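Local coordinates for protein thymidylate kinase (Ehrlichia chaffeensis, PDB 3LD9) that probably phosphorylates dTMP to dTDP at the expense of ATP, a step shared by the de novo and salvage routes to dTTP, at residues H195-K200 and H213-K218; K34-H39 and D207-V212. All blocks are in the same frame, centred on the assembly; numbering follows the deposited sequence.

Interaction 1. Residues H195-K200 and H213-K218; sequences HVITDK and HLEVIK
Ile197 spans the gap to Glu215 and Val216, meeting one with its methyl branch and the other with the end of its longer branch. Along 195-200 the path starts at His195, the second residue of strand 194-198, which is bonded through its backbone to Thr149 and Ile151 of strand 148-153. Two residues on, Ile197 points its side chain at the helix; its CA lies 6.9 Å from the CA of Glu215. With CG1 anti to its carbonyl carbon (chi1 -63°) and the chain extended beyond it, CD1 is carried to CG2 of Val216 at 3.4 Å, the two side chains meeting at about a right angle. That separation is closer than usual for two carbons, so packing is tight at this point. The other branch, CG2, stands anti to the backbone N and touches CB of Glu215 at 3.7 Å. Glu215 thus contributes its apolar base, while its chain bends at chi2 beyond it. Branched aliphatic residues suit both buried places, because two arms fill space on different sides without any polar demand. The strand is the outermost of the parallel sheet within this chain, with strand 148-153 as its neighbour; helix 208-220 packs on it, Ile197 and Val216 both reach Phe150, and Val216 also touches Leu41 of helix 34-49.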
ATOM      1  N   HIS A 195      23.446 -22.513   1.535  1.00 37.26           N
ATOM      2  CA  HIS A 195      23.987 -23.554   0.689  1.00 38.90           C
ATOM      3  C   HIS A 195      24.521 -22.901  -0.559  1.00 39.55           C
ATOM      4  O   HIS A 195      23.763 -22.284  -1.319  1.00 38.51           O
ATOM      5  CB  HIS A 195      22.902 -24.541   0.315  1.00 38.23           C
ATOM      6  CG  HIS A 195      22.294 -25.222   1.496  1.00 40.69           C
ATOM      7  ND1 HIS A 195      22.748 -26.437   1.968  1.00 43.34           N
ATOM      8  CD2 HIS A 195      21.286 -24.848   2.320  1.00 41.16           C
ATOM      9  CE1 HIS A 195      22.037 -26.786   3.024  1.00 44.39           C
ATOM     10  NE2 HIS A 195      21.139 -25.844   3.256  1.00 43.69           N
ATOM     11  N   VAL A 196      25.828 -23.007  -0.762  1.00 41.44           N
ATOM     12  CA  VAL A 196      26.444 -22.458  -1.953  1.00 42.49           C
ATOM     13  C   VAL A 196      26.278 -23.473  -3.059  1.00 43.66           C
ATOM     14  O   VAL A 196      26.667 -24.628  -2.902  1.00 45.30           O
ATOM     15  CB  VAL A 196      27.920 -22.112  -1.725  1.00 44.20           C
ATOM     16  CG1 VAL A 196      28.544 -21.578  -3.000  1.00 44.38           C
ATOM     17  CG2 VAL A 196      28.032 -21.096  -0.621  1.00 43.26           C
ATOM     18  N   ILE A 197      25.651 -23.052  -4.153  1.00 44.27           N
ATOM     19  CA  ILE A 197      25.441 -23.896  -5.325  1.00 45.30           C
ATOM     20  C   ILE A 197      26.284 -23.336  -6.454  1.00 47.46           C
ATOM     21  O   ILE A 197      26.106 -22.192  -6.883  1.00 46.31           O
ATOM     22  CB  ILE A 197      23.975 -23.914  -5.757  1.00 43.84           C
ATOM     23  CG1 ILE A 197      23.114 -24.525  -4.655  1.00 43.65           C
ATOM     24  CG2 ILE A 197      23.807 -24.697  -7.043  1.00 43.45           C
ATOM     25  CD1 ILE A 197      21.674 -24.236  -4.814  1.00 44.31           C
ATOM     26  N   THR A 198      27.216 -24.141  -6.934  1.00 50.42           N
ATOM     27  CA  THR A 198      28.053 -23.713  -8.042  1.00 53.16           C
ATOM     28  C   THR A 198      27.283 -23.876  -9.348  1.00 52.86           C
ATOM     29  O   THR A 198      26.404 -24.719  -9.438  1.00 53.00           O
ATOM     30  CB  THR A 198      29.342 -24.505  -8.115  1.00 55.41           C
ATOM     31  OG1 THR A 198      30.198 -23.864  -9.069  1.00 58.75           O
ATOM     32  CG2 THR A 198      29.056 -25.957  -8.518  1.00 55.81           C
ATOM     33  N   ASP A 199      27.612 -23.056 -10.342  1.00 53.35           N
ATOM     34  CA  ASP A 199      26.811 -22.942 -11.557  1.00 52.49           C
ATOM     35  C   ASP A 199      27.303 -23.801 -12.712  1.00 53.84           C
ATOM     36  O   ASP A 199      26.868 -23.586 -13.840  1.00 53.73           O
ATOM     37  CB  ASP A 199      26.764 -21.476 -12.013  1.00 52.49           C
ATOM     38  N   LYS A 200      28.197 -24.760 -12.449  1.00 54.93           N
ATOM     39  CA  LYS A 200      28.791 -25.576 -13.510  1.00 56.43           C
ATOM     40  C   LYS A 200      28.739 -27.055 -13.162  1.00 56.73           C
ATOM     41  O   LYS A 200      29.271 -27.475 -12.129  1.00 56.88           O
ATOM     42  CB  LYS A 200      30.262 -25.176 -13.741  1.00 58.78           C
ATOM     43  N   HIS A 213      19.223 -25.661 -10.804  1.00 34.25           N
ATOM     44  CA  HIS A 213      17.868 -26.006 -10.358  1.00 33.37           C
ATOM     45  C   HIS A 213      17.816 -27.402  -9.743  1.00 33.13           C
ATOM     46  O   HIS A 213      17.250 -27.584  -8.669  1.00 32.33           O
ATOM     47  CB  HIS A 213      16.882 -25.872 -11.532  1.00 33.12           C
ATOM     48  CG  HIS A 213      15.455 -26.152 -11.173  1.00 33.32           C
ATOM     49  ND1 HIS A 213      14.790 -25.489 -10.161  1.00 31.00           N
ATOM     50  CD2 HIS A 213      14.554 -27.007 -11.719  1.00 33.03           C
ATOM     51  CE1 HIS A 213      13.542 -25.922 -10.103  1.00 32.33           C
ATOM     52  NE2 HIS A 213      13.381 -26.857 -11.021  1.00 33.25           N
ATOM     53  N   LEU A 214      18.440 -28.376 -10.399  1.00 33.76           N
ATOM     54  CA  LEU A 214      18.483 -29.735  -9.864  1.00 34.21           C
ATOM     55  C   LEU A 214      19.234 -29.759  -8.522  1.00 34.40           C
ATOM     56  O   LEU A 214      18.823 -30.457  -7.608  1.00 34.75           O
ATOM     57  CB  LEU A 214      19.125 -30.712 -10.871  1.00 35.13           C
ATOM     58  CG  LEU A 214      18.377 -30.980 -12.195  1.00 35.73           C
ATOM     59  CD1 LEU A 214      19.231 -31.861 -13.172  1.00 35.30           C
ATOM     60  CD2 LEU A 214      16.995 -31.608 -11.957  1.00 30.98           C
ATOM     61  N   GLU A 215      20.307 -28.987  -8.394  1.00 34.84           N
ATOM     62  CA  GLU A 215      21.015 -28.874  -7.105  1.00 35.30           C
ATOM     63  C   GLU A 215      20.156 -28.257  -6.013  1.00 34.32           C
ATOM     64  O   GLU A 215      20.204 -28.698  -4.869  1.00 33.42           O
ATOM     65  CB  GLU A 215      22.339 -28.105  -7.242  1.00 36.05           C
ATOM     66  CG  GLU A 215      23.352 -28.829  -8.126  1.00 38.04           C
ATOM     67  CD  GLU A 215      23.918 -30.081  -7.464  1.00 40.20           C
ATOM     68  OE1 GLU A 215      23.895 -31.167  -8.060  1.00 41.53           O
ATOM     69  OE2 GLU A 215      24.391 -29.978  -6.330  1.00 41.92           O
ATOM     70  N   VAL A 216      19.351 -27.257  -6.378  1.00 34.00           N
ATOM     71  CA  VAL A 216      18.414 -26.616  -5.441  1.00 33.06           C
ATOM     72  C   VAL A 216      17.364 -27.607  -4.920  1.00 33.83           C
ATOM     73  O   VAL A 216      17.097 -27.707  -3.719  1.00 33.77           O
ATOM     74  CB  VAL A 216      17.677 -25.435  -6.104  1.00 32.23           C
ATOM     75  CG1 VAL A 216      16.414 -25.013  -5.267  1.00 32.00           C
ATOM     76  CG2 VAL A 216      18.624 -24.259  -6.325  1.00 31.11           C
ATOM     77  N   ILE A 217      16.781 -28.359  -5.836  1.00 34.03           N
ATOM     78  CA  ILE A 217      15.817 -29.384  -5.478  1.00 34.10           C
ATOM     79  C   ILE A 217      16.488 -30.441  -4.589  1.00 35.42           C
ATOM     80  O   ILE A 217      15.875 -30.945  -3.650  1.00 34.47           O
ATOM     81  CB  ILE A 217      15.233 -30.044  -6.767  1.00 34.03           C
ATOM     82  CG1 ILE A 217      14.376 -29.022  -7.535  1.00 32.98           C
ATOM     83  CG2 ILE A 217      14.454 -31.311  -6.408  1.00 33.87           C
ATOM     84  CD1 ILE A 217      13.870 -29.485  -8.914  1.00 32.73           C
ATOM     85  N   LYS A 218      17.742 -30.772  -4.898  1.00 37.14           N
ATOM     86  CA  LYS A 218      18.507 -31.774  -4.122  1.00 39.38           C
ATOM     87  C   LYS A 218      18.678 -31.394  -2.645  1.00 40.49           C
ATOM     88  O   LYS A 218      18.479 -32.228  -1.752  1.00 40.47           O
ATOM     89  CB  LYS A 218      19.882 -32.016  -4.743  1.00 40.32           C
ATOM     90  CG  LYS A 218      20.706 -33.072  -4.014  1.00 42.24           C
ATOM     91  CD  LYS A 218      22.006 -33.454  -4.752  1.00 44.03           C
ATOM     92  CE  LYS A 218      22.932 -34.255  -3.832  1.00 45.58           C
ATOM     93  NZ  LYS A 218      24.063 -34.966  -4.523  1.00 48.49           N
TER

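Interaction 2. Residues K34-H39 and D207-V212; sequences KTTQSH and DDINFV. With SO4 (sulfate ion), chain E.
The carboxamide of Gln37 lies with one face against Val212, whose CG1 sits almost straight above CD at 3.4 Å. At the edge of the same amide, NE2 donates to Ile209 O at 2.9 Å, with an N-H...O angle of 159°; the oxygen is close to the amide plane and the nitrogen arrives on a carbonyl lone pair. A bend at chi2 (-59°) brings the group over to the other helix, where face packing and edge bond together fix its rotation. Glutamine suits this buried place, being long enough to cross and able to give an N-H to a main-chain carbonyl of the other helix while its flat face packs on a methyl. The ring of His39 offers its edge instead: ND1 donates in the ring plane to Thr35 O, from above the carbonyl plane, and the same oxygen accepts from Ser38 OG at 2.6 Å. Helix 34-49 starts at the end of what is probably the P-loop (Walker A motif), as expected of a nucleoside monophosphate kinase. A sulfate occupies that site, probably where a nucleotide phosphate would bind: Lys34 N reaches its O2 at 3.0 Å, Thr35 N its O4 at 3.0 Å, and Lys34 NZ, folded back by bends at chi3 and chi4, also reaches O4. Gly31 and Gly33 add backbone amides, and Asp113 forms a salt bridge to Lys34. The short segments 34-39 and 208-212 cross at -56°, their axes 10.4 Å apart at closest approach, and toward solvent Thr36 CG2 touches Ile209 CG2 at 3.9 Å.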
ATOM      1  N   LYS A  34      19.821 -15.760  -9.743  1.00 36.51           N
ATOM      2  CA  LYS A  34      18.925 -15.813  -8.571  1.00 35.74           C
ATOM      3  C   LYS A  34      17.446 -15.760  -8.940  1.00 33.96           C
ATOM      4  O   LYS A  34      16.623 -16.466  -8.367  1.00 32.92           O
ATOM      5  CB  LYS A  34      19.122 -14.610  -7.634  1.00 35.15           C
ATOM      6  CG  LYS A  34      20.451 -14.453  -6.965  1.00 37.65           C
ATOM      7  CD  LYS A  34      20.446 -13.188  -6.108  1.00 39.96           C
ATOM      8  CE  LYS A  34      20.275 -11.884  -6.938  1.00 40.84           C
ATOM      9  NZ  LYS A  34      18.841 -11.644  -7.528  1.00 41.89           N
ATOM     10  N   THR A  35      17.113 -14.810  -9.810  1.00 33.19           N
ATOM     11  CA  THR A  35      15.730 -14.545 -10.182  1.00 31.54           C
ATOM     12  C   THR A  35      15.135 -15.729 -10.913  1.00 31.06           C
ATOM     13  O   THR A  35      14.022 -16.159 -10.574  1.00 29.30           O
ATOM     14  CB  THR A  35      15.616 -13.261 -11.024  1.00 31.87           C
ATOM     15  OG1 THR A  35      15.939 -12.155 -10.177  1.00 31.55           O
ATOM     16  CG2 THR A  35      14.186 -13.073 -11.601  1.00 30.53           C
ATOM     17  N   THR A  36      15.890 -16.264 -11.882  1.00 30.98           N
ATOM     18  CA  THR A  36      15.458 -17.446 -12.665  1.00 31.09           C
ATOM     19  C   THR A  36      15.254 -18.642 -11.749  1.00 29.72           C
ATOM     20  O   THR A  36      14.207 -19.281 -11.812  1.00 29.04           O
ATOM     21  CB  THR A  36      16.462 -17.796 -13.781  1.00 32.63           C
ATOM     22  OG1 THR A  36      16.472 -16.730 -14.731  1.00 34.87           O
ATOM     23  CG2 THR A  36      16.119 -19.115 -14.508  1.00 32.69           C
ATOM     24  N   GLN A  37      16.237 -18.909 -10.888  1.00 28.70           N
ATOM     25  CA  GLN A  37      16.171 -20.032  -9.972  1.00 28.06           C
ATOM     26  C   GLN A  37      15.014 -19.875  -9.018  1.00 28.47           C
ATOM     27  O   GLN A  37      14.340 -20.871  -8.694  1.00 27.35           O
ATOM     28  CB  GLN A  37      17.484 -20.204  -9.215  1.00 28.53           C
ATOM     29  CG  GLN A  37      18.648 -20.657 -10.129  1.00 27.70           C
ATOM     30  CD  GLN A  37      18.384 -21.987 -10.841  1.00 26.40           C
ATOM     31  OE1 GLN A  37      17.709 -22.863 -10.307  1.00 27.23           O
ATOM     32  NE2 GLN A  37      18.903 -22.130 -12.042  1.00 27.49           N
ATOM     33  N   SER A  38      14.745 -18.636  -8.590  1.00 27.82           N
ATOM     34  CA  SER A  38      13.624 -18.420  -7.693  1.00 27.91           C
ATOM     35  C   SER A  38      12.296 -18.727  -8.394  1.00 28.39           C
ATOM     36  O   SER A  38      11.418 -19.360  -7.780  1.00 27.50           O
ATOM     37  CB  SER A  38      13.641 -17.009  -7.105  1.00 27.65           C
ATOM     38  OG  SER A  38      13.281 -16.099  -8.099  1.00 31.13           O
ATOM     39  N   HIS A  39      12.157 -18.312  -9.665  1.00 28.70           N
ATOM     40  CA  HIS A  39      10.950 -18.621 -10.470  1.00 29.61           C
ATOM     41  C   HIS A  39      10.770 -20.120 -10.687  1.00 29.02           C
ATOM     42  O   HIS A  39       9.655 -20.638 -10.562  1.00 29.02           O
ATOM     43  CB  HIS A  39      10.970 -17.919 -11.857  1.00 30.89           C
ATOM     44  CG  HIS A  39      10.343 -16.560 -11.852  1.00 33.37           C
ATOM     45  ND1 HIS A  39      11.060 -15.404 -11.614  1.00 37.84           N
ATOM     46  CD2 HIS A  39       9.056 -16.172 -12.030  1.00 36.84           C
ATOM     47  CE1 HIS A  39      10.244 -14.362 -11.642  1.00 38.20           C
ATOM     48  NE2 HIS A  39       9.020 -14.799 -11.904  1.00 38.93           N
ATOM     49  N   ASP A 207      23.153 -28.083 -19.300  1.00 52.42           N
ATOM     50  CA  ASP A 207      22.998 -26.623 -19.275  1.00 52.80           C
ATOM     51  C   ASP A 207      22.982 -26.104 -17.823  1.00 50.86           C
ATOM     52  O   ASP A 207      22.383 -26.724 -16.941  1.00 50.22           O
ATOM     53  CB  ASP A 207      21.738 -26.247 -20.089  1.00 53.05           C
ATOM     54  CG  ASP A 207      21.049 -25.003 -19.597  1.00 55.43           C
ATOM     55  OD1 ASP A 207      21.616 -23.892 -19.769  1.00 62.27           O
ATOM     56  OD2 ASP A 207      19.915 -25.122 -19.058  1.00 58.54           O
ATOM     57  N   ASP A 208      23.683 -24.993 -17.585  1.00 50.27           N
ATOM     58  CA  ASP A 208      23.844 -24.397 -16.249  1.00 48.93           C
ATOM     59  C   ASP A 208      22.555 -24.095 -15.444  1.00 46.37           C
ATOM     60  O   ASP A 208      22.537 -24.257 -14.222  1.00 44.99           O
ATOM     61  CB  ASP A 208      24.643 -23.086 -16.365  1.00 49.74           C
ATOM     62  CG  ASP A 208      26.097 -23.303 -16.828  1.00 53.05           C
ATOM     63  OD1 ASP A 208      26.767 -22.293 -17.137  1.00 57.65           O
ATOM     64  OD2 ASP A 208      26.573 -24.459 -16.869  1.00 54.54           O
ATOM     65  N   ILE A 209      21.510 -23.619 -16.117  1.00 45.17           N
ATOM     66  CA  ILE A 209      20.259 -23.246 -15.457  1.00 43.26           C
ATOM     67  C   ILE A 209      19.565 -24.492 -14.875  1.00 42.41           C
ATOM     68  O   ILE A 209      19.136 -24.490 -13.719  1.00 41.17           O
ATOM     69  CB  ILE A 209      19.313 -22.440 -16.423  1.00 42.97           C
ATOM     70  CG1 ILE A 209      19.905 -21.038 -16.667  1.00 43.52           C
ATOM     71  CG2 ILE A 209      17.902 -22.268 -15.835  1.00 40.87           C
ATOM     72  CD1 ILE A 209      19.335 -20.318 -17.889  1.00 44.14           C
ATOM     73  N   ASN A 210      19.478 -25.549 -15.673  1.00 43.24           N
ATOM     74  CA  ASN A 210      18.911 -26.815 -15.216  1.00 42.99           C
ATOM     75  C   ASN A 210      19.772 -27.435 -14.128  1.00 42.49           C
ATOM     76  O   ASN A 210      19.240 -27.926 -13.138  1.00 41.40           O
ATOM     77  CB  ASN A 210      18.807 -27.815 -16.356  1.00 44.91           C
ATOM     78  CG  ASN A 210      18.008 -27.296 -17.519  1.00 47.30           C
ATOM     79  OD1 ASN A 210      18.179 -27.751 -18.652  1.00 51.71           O
ATOM     80  ND2 ASN A 210      17.120 -26.354 -17.253  1.00 50.13           N
ATOM     81  N   PHE A 211      21.096 -27.408 -14.305  1.00 42.69           N
ATOM     82  CA  PHE A 211      21.995 -27.962 -13.287  1.00 42.67           C
ATOM     83  C   PHE A 211      21.775 -27.347 -11.923  1.00 40.83           C
ATOM     84  O   PHE A 211      21.657 -28.058 -10.920  1.00 40.55           O
ATOM     85  CB  PHE A 211      23.463 -27.771 -13.642  1.00 44.13           C
ATOM     86  CG  PHE A 211      24.411 -28.246 -12.569  1.00 44.92           C
ATOM     87  CD1 PHE A 211      24.707 -29.602 -12.435  1.00 45.87           C
ATOM     88  CD2 PHE A 211      25.028 -27.345 -11.710  1.00 44.65           C
ATOM     89  CE1 PHE A 211      25.604 -30.055 -11.442  1.00 46.95           C
ATOM     90  CE2 PHE A 211      25.914 -27.779 -10.720  1.00 46.16           C
ATOM     91  CZ  PHE A 211      26.213 -29.143 -10.592  1.00 47.32           C
ATOM     92  N   VAL A 212      21.741 -26.019 -11.882  1.00 39.08           N
ATOM     93  CA  VAL A 212      21.616 -25.323 -10.618  1.00 37.26           C
ATOM     94  C   VAL A 212      20.262 -25.666  -9.981  1.00 35.36           C
ATOM     95  O   VAL A 212      20.180 -25.955  -8.785  1.00 34.36           O
ATOM     96  CB  VAL A 212      21.781 -23.789 -10.807  1.00 37.05           C
ATOM     97  CG1 VAL A 212      21.337 -23.037  -9.561  1.00 34.88           C
ATOM     98  CG2 VAL A 212      23.234 -23.455 -11.197  1.00 38.48           C
TER
HETATM   99  S   SO4 E 300      20.251 -12.397 -10.979  1.00 46.24           S
HETATM  100  O1  SO4 E 300      20.620 -13.028 -12.243  1.00 46.17           O
HETATM  101  O2  SO4 E 300      20.997 -13.012  -9.891  1.00 47.20           O
HETATM  102  O3  SO4 E 300      20.582 -10.970 -11.036  1.00 47.28           O
HETATM  103  O4  SO4 E 300      18.834 -12.552 -10.669  1.00 46.06           O

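How the interactions relate
Helix 208-220 serves both contacts, its first turn in interaction 2 and the residues that follow in interaction 1, and their centres lie about 8 Å apart. Val212, already engaged by Gln37, also puts its CG2 3.6 Å from the CA of Asp199, just past the edge strand. The seam is close, for His213 CA approaches Gln37 OE1 to 3.1 Å. One helix is thereby packed on the face of the sheet at its outermost strand and on the helix that follows the phosphate-binding loop. Interaction 2 holds sulfate ligands Lys34 and Thr35 themselves, while in interaction 1 the side chain of Ile197 is about 8 Å from that of Ser32, a predicted ATP-binding residue.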